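Local atomic coordinates of uncharacterized protein (Staphylococcus aureus subsp. aureus Mu50, PDB entry 4QPV), a protein that is of unknown function, belongs to the DUF1672 family and has a unique fold of kinked-helix-beta-beta-beta repeats. Residues T142-L145 with K146-S150; D185-R189 with Y190-L194; D198-S201 with F202-G205. All blocks are in the same frame, centred on the assembly; numbering follows the deposited sequence.

All three interactions are local contacts along or at the ends of helices, and they follow one another along the chain. Interaction 1 closes helix 135-147, interaction 2 lies at the C-terminal end of helix 184-190, and interaction 3 opens helix 199-212. Interactions 2 and 3, with centres about 14 Å apart, lie next to each other on the same side of the chain's centre: the short linker between their helices folds back so that L194 O lies 3.3 Å from F202 CD1 and L194 CD1 packs on G205. Interaction 1 stands apart, its centre about 35 Å from that of interaction 2 and about 29 Å from that of interaction 3.

Interaction 1. Residues T142-L145 with K146-S150; sequences TEVL and KEYKS
The last turn of helix 135-147 joins T142-L145 to K146-S150, with Y148 the first residue to leave helical backbone angles. Regular i to i+4 bonds run from K146 N to T142 O, from E147 N to E143 O (2.9 Å) and from Y148 N to V144 O, the last the most bent of the three at 139° about the hydrogen. On the outer side E143 takes part in two water bridges. Its CG is anti to the backbone N and the chain folds at chi2 (65°), which sets OE1 toward the water shared with K146 and OE2 toward the one shared with E147. The first water donates to E143 OE1 (2.7 Å) and accepts from K146 NZ (2.8 Å); the second, in the E147 conformer described, donates to both E143 OE2 and E147 OE2. In that conformer E143 OE2 and E147 OE2 are 4.4 Å apart, the two carboxylate planes are 64° apart, and the shared water probably eases the repulsion. K146 runs out extended beside T142, its CE 4.0 Å from T142 CG2. On another flank V144 CG1 lies 3.8 Å from Y148 CD2, the two side chains alongside and pointing the same way, while V144 O meets the ring at its edge. V144 and Y148 pack on L248 and V247 of helix 234-249, and Y148 OH is hydrogen-bonded to K251. L145 reaches F244 of that helix and Y175 of strand 175-178, which places this helix end between helix and sheet.

Interaction 2. Residues D185-R189 with Y190-L194; sequences DEYKR and YFQPL
Y187 O is held by two backbone donors, F191 N and Q192 N, each at 2.9 Å and arriving from opposite faces of the carbonyl plane. The Q192 bond is the straighter, 168° at the hydrogen, and the F191 bond is more bent. This i to i+5 bond follows the ordinary Y190 N to E186 O bond and lies at the C-terminal end of helix 184-190. P193 comes next, its CD 3.3 Å from K188 O. Q192 also returns to the helix with its side chain: CG is anti to the backbone N (chi1 -164°) and the chain stays extended, carrying the amide alongside K188. Q192 OE1 accepts from K188 NZ at 2.8 Å, in the carbonyl plane and on a lone pair. K188 bends at chi2 to bring its amine in, and NZ is hydrogen-bonded to N62 O as well. Q192 crosses the Y187 side chain at about a right angle, placing its CB 3.6 Å from Y187 CE2, while Q192 N lies over one face of the ring, towards the rim. F191 CB touches Y187 CD1. At the outer surface R189 runs fully extended over one face of the Y190 ring, its CD 4.1 Å from the centroid in a CH-pi contact. The guanidinium is turned 23° from the ring plane, with Y190 OH over its centre. Y187 OH bonds to F63 O, and both Y187 and F191 reach L126 of helix 116-133. The chemistry is thus divided: one carbonyl oxygen accepts two backbone N-H groups near the helix end, the lysine-glutamine bond is consistent with a fixed rotation of the Q192 amide, and the arginine-tyrosine pair rests on the CH-pi contact and on Y190 OH over the guanidinium face, the angles from NH1 and NH2 being too poor for a hydrogen bond.

Interaction 3. Residues D198-S201 with F202-G205; sequences DDKS and FRDG
R203 leaves its backbone with CG anti to the carbonyl carbon (chi1 -72°), then bends at chi3 (-61°), and this folds the guanidinium back over the first turn of helix 199-212. One face of the group lies above D199 O, which sits beneath its centre; R203 NH1 is 3.5 Å from D199 CB, and R203 NH2 is equally close to K200 CG. D199 and R203 do not form a direct salt bridge, D199 OD2 and R203 NH1 being 4.4 Å apart. A water in the plane of the guanidinium, at its edge, spans them instead, donating to D199 OD2 and accepting from R203 NH1 (3.2 Å). The other oxygen, D199 OD1, pairs with R132, which also makes a cation-pi contact with the F202 ring. D198 turns its carboxylate to the backbone N of S201 in the first turn: D198 OD1 accepts from S201 N at 2.9 Å, on the syn side and nearly straight at 168°, though well out of the carboxylate plane. D198 O accepts from F202 N at 2.7 Å. Regular bonds from R203 N, D204 N and G205 N carry the helix onward, and D204 forms a salt bridge with R207. The arrangement is that of an aspartate N-cap at the start of an alpha-helix.

Interaction 1. Residues T142-L145 with K146-S150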
# COMPACT_ATOMS: atom_id res chain seq x y z
N THR A 142 -0.09 5.93 13.42
CA THR A 142 -1.49 5.60 13.09
C THR A 142 -2.43 6.11 14.18
O THR A 142 -3.43 6.78 13.89
CB THR A 142 -1.66 4.10 12.87
OG1 THR A 142 -0.73 3.68 11.88
CG2 THR A 142 -3.10 3.75 12.44
N GLU A 143 -2.07 5.85 15.44
CA GLU A 143 -2.82 6.29 16.61
C GLU A 143 -2.94 7.84 16.64
O GLU A 143 -4.04 8.36 16.85
CB GLU A 143 -2.13 5.76 17.87
CG GLU A 143 -2.85 6.15 19.15
CD GLU A 143 -4.24 5.56 19.34
OE1 GLU A 143 -4.59 4.57 18.66
OE2 GLU A 143 -4.97 6.08 20.21
N VAL A 144 -1.84 8.57 16.38
CA VAL A 144 -1.83 10.04 16.38
C VAL A 144 -2.76 10.58 15.27
O VAL A 144 -3.48 11.55 15.48
CB VAL A 144 -0.39 10.63 16.30
CG1 VAL A 144 -0.42 12.16 16.13
CG2 VAL A 144 0.44 10.25 17.52
N LEU A 145 -2.79 9.92 14.11
CA LEU A 145 -3.64 10.36 13.00
C LEU A 145 -5.13 10.17 13.36
O LEU A 145 -5.95 11.03 13.03
CB LEU A 145 -3.26 9.65 11.70
CG LEU A 145 -1.95 10.21 11.09
CD1 LEU A 145 -1.33 9.22 10.14
CD2 LEU A 145 -2.19 11.57 10.39
N LYS A 146 -5.45 9.12 14.13
CA LYS A 146 -6.82 8.88 14.64
C LYS A 146 -7.18 9.95 15.67
O LYS A 146 -8.31 10.45 15.67
CB LYS A 146 -6.90 7.48 15.28
CG LYS A 146 -6.94 6.33 14.27
CD LYS A 146 -6.78 5.02 15.03
CE LYS A 146 -6.73 3.82 14.11
NZ LYS A 146 -6.65 2.56 14.91
N GLU A 147 -6.22 10.30 16.54
CA GLU A 147 -6.36 11.30 17.61
C GLU A 147 -6.75 12.67 17.07
O GLU A 147 -7.54 13.37 17.71
CB GLU A 147 -5.05 11.47 18.40
CG GLU A 147 -4.63 10.36 19.35
CD GLU A 147 -3.37 10.69 20.13
OE1 GLU A 147 -3.12 11.90 20.36
OE2 GLU A 147 -2.63 9.75 20.50
N TYR A 148 -6.20 13.07 15.92
CA TYR A 148 -6.44 14.42 15.42
C TYR A 148 -7.42 14.60 14.27
O TYR A 148 -7.56 15.74 13.77
CB TYR A 148 -5.08 15.05 15.06
CG TYR A 148 -4.27 15.40 16.29
CD1 TYR A 148 -4.57 16.54 17.04
CD2 TYR A 148 -3.25 14.57 16.74
CE1 TYR A 148 -3.85 16.85 18.20
CE2 TYR A 148 -2.52 14.87 17.90
CZ TYR A 148 -2.81 16.02 18.61
OH TYR A 148 -2.08 16.34 19.73
N LYS A 149 -8.14 13.51 13.87
CA LYS A 149 -9.08 13.62 12.76
C LYS A 149 -10.19 14.66 13.04
O LYS A 149 -10.58 15.36 12.11
CB LYS A 149 -9.62 12.25 12.31
CG LYS A 149 -10.48 11.47 13.30
CD LYS A 149 -10.70 10.04 12.80
CE LYS A 149 -12.06 9.79 12.19
NZ LYS A 149 -13.11 9.63 13.24
N SER A 150 -10.66 14.81 14.29
CA SER A 150 -11.68 15.81 14.60
C SER A 150 -11.12 17.24 14.55
O SER A 150 -11.71 18.10 13.88
CB SER A 150 -12.33 15.53 15.96
OG SER A 150 -13.21 16.59 16.25
O HOH W 1 -4.37 3.14 16.43
O HOH W 2 -4.41 8.09 21.88

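Interaction 2. Residues D185-R189 with Y190-L194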
# COMPACT_ATOMS: atom_id res chain seq x y z
N ASP A 185 15.96 -11.76 -7.58
CA ASP A 185 17.21 -12.40 -7.14
C ASP A 185 17.73 -11.69 -5.90
O ASP A 185 18.11 -12.36 -4.93
CB ASP A 185 18.28 -12.41 -8.25
CG ASP A 185 18.08 -13.48 -9.31
OD1 ASP A 185 17.25 -14.40 -9.08
OD2 ASP A 185 18.75 -13.41 -10.36
N GLU A 186 17.70 -10.34 -5.90
CA GLU A 186 18.14 -9.53 -4.77
C GLU A 186 17.22 -9.77 -3.56
O GLU A 186 17.73 -9.90 -2.44
CB GLU A 186 18.18 -8.04 -5.14
CG GLU A 186 19.42 -7.68 -5.94
CD GLU A 186 19.42 -6.35 -6.67
OE1 GLU A 186 18.33 -5.79 -6.94
OE2 GLU A 186 20.53 -5.88 -7.03
N TYR A 187 15.89 -9.93 -3.80
CA TYR A 187 14.94 -10.25 -2.74
C TYR A 187 15.29 -11.60 -2.10
O TYR A 187 15.34 -11.72 -0.88
CB TYR A 187 13.48 -10.26 -3.27
CG TYR A 187 12.49 -10.72 -2.21
CD1 TYR A 187 11.95 -9.81 -1.30
CD2 TYR A 187 12.14 -12.06 -2.09
CE1 TYR A 187 11.08 -10.23 -0.30
CE2 TYR A 187 11.28 -12.49 -1.08
CZ TYR A 187 10.73 -11.57 -0.20
OH TYR A 187 9.87 -11.96 0.80
N LYS A 188 15.51 -12.63 -2.94
CA LYS A 188 15.84 -13.98 -2.48
C LYS A 188 17.13 -14.00 -1.66
O LYS A 188 17.17 -14.64 -0.61
CB LYS A 188 15.95 -14.96 -3.67
CG LYS A 188 14.62 -15.23 -4.38
CD LYS A 188 13.77 -16.26 -3.65
CE LYS A 188 12.53 -16.62 -4.42
NZ LYS A 188 11.48 -17.18 -3.53
N ARG A 189 18.15 -13.26 -2.10
CA ARG A 189 19.45 -13.22 -1.44
C ARG A 189 19.47 -12.39 -0.14
O ARG A 189 20.06 -12.83 0.84
CB ARG A 189 20.50 -12.67 -2.42
CG ARG A 189 21.92 -12.61 -1.87
CD ARG A 189 22.89 -12.03 -2.88
NE ARG A 189 24.21 -11.83 -2.30
CZ ARG A 189 25.23 -11.24 -2.92
NH1 ARG A 189 25.07 -10.77 -4.15
NH2 ARG A 189 26.40 -11.10 -2.32
N TYR A 190 18.85 -11.20 -0.15
CA TYR A 190 18.97 -10.31 1.00
C TYR A 190 17.75 -10.23 1.93
O TYR A 190 17.93 -9.88 3.11
CB TYR A 190 19.28 -8.89 0.50
CG TYR A 190 20.62 -8.76 -0.19
CD1 TYR A 190 21.81 -8.68 0.54
CD2 TYR A 190 20.71 -8.66 -1.57
CE1 TYR A 190 23.04 -8.56 -0.09
CE2 TYR A 190 21.94 -8.52 -2.22
CZ TYR A 190 23.10 -8.47 -1.47
OH TYR A 190 24.31 -8.32 -2.11
N PHE A 191 16.53 -10.48 1.43
CA PHE A 191 15.36 -10.23 2.28
C PHE A 191 14.55 -11.47 2.68
O PHE A 191 14.15 -11.56 3.84
CB PHE A 191 14.46 -9.20 1.60
CG PHE A 191 15.16 -7.87 1.40
CD1 PHE A 191 15.26 -6.95 2.45
CD2 PHE A 191 15.70 -7.53 0.17
CE1 PHE A 191 15.91 -5.72 2.26
CE2 PHE A 191 16.34 -6.30 -0.02
CZ PHE A 191 16.44 -5.40 1.04
N GLN A 192 14.29 -12.42 1.76
CA GLN A 192 13.52 -13.61 2.14
C GLN A 192 14.12 -14.34 3.38
O GLN A 192 13.33 -14.69 4.27
CB GLN A 192 13.38 -14.60 0.97
CG GLN A 192 12.28 -15.63 1.21
CD GLN A 192 11.87 -16.39 -0.02
OE1 GLN A 192 11.72 -15.83 -1.11
NE2 GLN A 192 11.58 -17.68 0.15
N PRO A 193 15.48 -14.51 3.53
CA PRO A 193 16.00 -15.19 4.73
C PRO A 193 15.69 -14.47 6.06
O PRO A 193 15.85 -15.09 7.11
CB PRO A 193 17.52 -15.24 4.50
CG PRO A 193 17.69 -15.10 3.03
CD PRO A 193 16.59 -14.17 2.61
N LEU A 194 15.26 -13.20 6.02
CA LEU A 194 14.98 -12.44 7.24
C LEU A 194 13.59 -12.70 7.83
O LEU A 194 13.39 -12.40 9.01
CB LEU A 194 15.13 -10.92 7.00
CG LEU A 194 16.47 -10.40 6.49
CD1 LEU A 194 16.42 -8.89 6.30
CD2 LEU A 194 17.62 -10.80 7.42

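Interaction 3. Residues D198-S201 with F202-G205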
# COMPACT_ATOMS: atom_id res chain seq x y z
N ASP A 198 13.89 -13.41 14.57
CA ASP A 198 13.26 -12.66 15.66
C ASP A 198 13.35 -11.18 15.31
O ASP A 198 14.12 -10.82 14.41
CB ASP A 198 13.89 -12.99 17.03
CG ASP A 198 15.39 -12.78 17.14
OD1 ASP A 198 15.83 -11.62 17.06
OD2 ASP A 198 16.11 -13.77 17.37
N ASP A 199 12.58 -10.31 15.99
CA ASP A 199 12.54 -8.89 15.66
C ASP A 199 13.89 -8.19 15.73
O ASP A 199 14.18 -7.39 14.82
CB ASP A 199 11.53 -8.14 16.54
CG ASP A 199 10.11 -8.18 16.00
OD1 ASP A 199 9.92 -8.52 14.80
OD2 ASP A 199 9.18 -7.85 16.76
N LYS A 200 14.72 -8.48 16.75
CA LYS A 200 16.04 -7.86 16.89
C LYS A 200 16.92 -8.26 15.70
O LYS A 200 17.50 -7.38 15.07
CB LYS A 200 16.70 -8.22 18.23
CG LYS A 200 16.23 -7.29 19.35
CD LYS A 200 17.04 -7.42 20.63
CE LYS A 200 16.57 -6.43 21.67
NZ LYS A 200 17.20 -6.68 22.99
N SER A 201 16.98 -9.58 15.38
CA SER A 201 17.74 -10.12 14.26
C SER A 201 17.20 -9.58 12.93
O SER A 201 17.98 -9.32 12.02
CB SER A 201 17.71 -11.65 14.27
OG SER A 201 18.33 -12.21 13.12
N PHE A 202 15.87 -9.40 12.84
CA PHE A 202 15.22 -8.88 11.63
C PHE A 202 15.68 -7.46 11.36
O PHE A 202 16.06 -7.14 10.23
CB PHE A 202 13.69 -8.93 11.73
CG PHE A 202 12.99 -8.35 10.52
CD1 PHE A 202 12.75 -9.14 9.40
CD2 PHE A 202 12.60 -7.01 10.48
CE1 PHE A 202 12.11 -8.61 8.27
CE2 PHE A 202 11.99 -6.47 9.34
CZ PHE A 202 11.73 -7.28 8.25
N ARG A 203 15.64 -6.60 12.39
CA ARG A 203 16.02 -5.20 12.29
C ARG A 203 17.50 -5.06 11.94
O ARG A 203 17.84 -4.24 11.09
CB ARG A 203 15.66 -4.43 13.57
CG ARG A 203 14.13 -4.21 13.72
CD ARG A 203 13.78 -3.25 14.86
NE ARG A 203 14.25 -3.74 16.16
CZ ARG A 203 13.51 -4.44 17.02
NH1 ARG A 203 12.24 -4.71 16.75
NH2 ARG A 203 14.03 -4.85 18.17
N ASP A 204 18.38 -5.91 12.54
CA ASP A 204 19.81 -5.96 12.25
C ASP A 204 20.03 -6.35 10.77
O ASP A 204 20.85 -5.74 10.08
CB ASP A 204 20.54 -6.97 13.18
CG ASP A 204 20.86 -6.47 14.58
OD1 ASP A 204 20.40 -5.36 14.94
OD2 ASP A 204 21.56 -7.18 15.32
N GLY A 205 19.28 -7.35 10.32
CA GLY A 205 19.32 -7.85 8.94
C GLY A 205 18.95 -6.80 7.91
O GLY A 205 19.61 -6.69 6.87
O HOH W 3 9.83 -5.76 18.56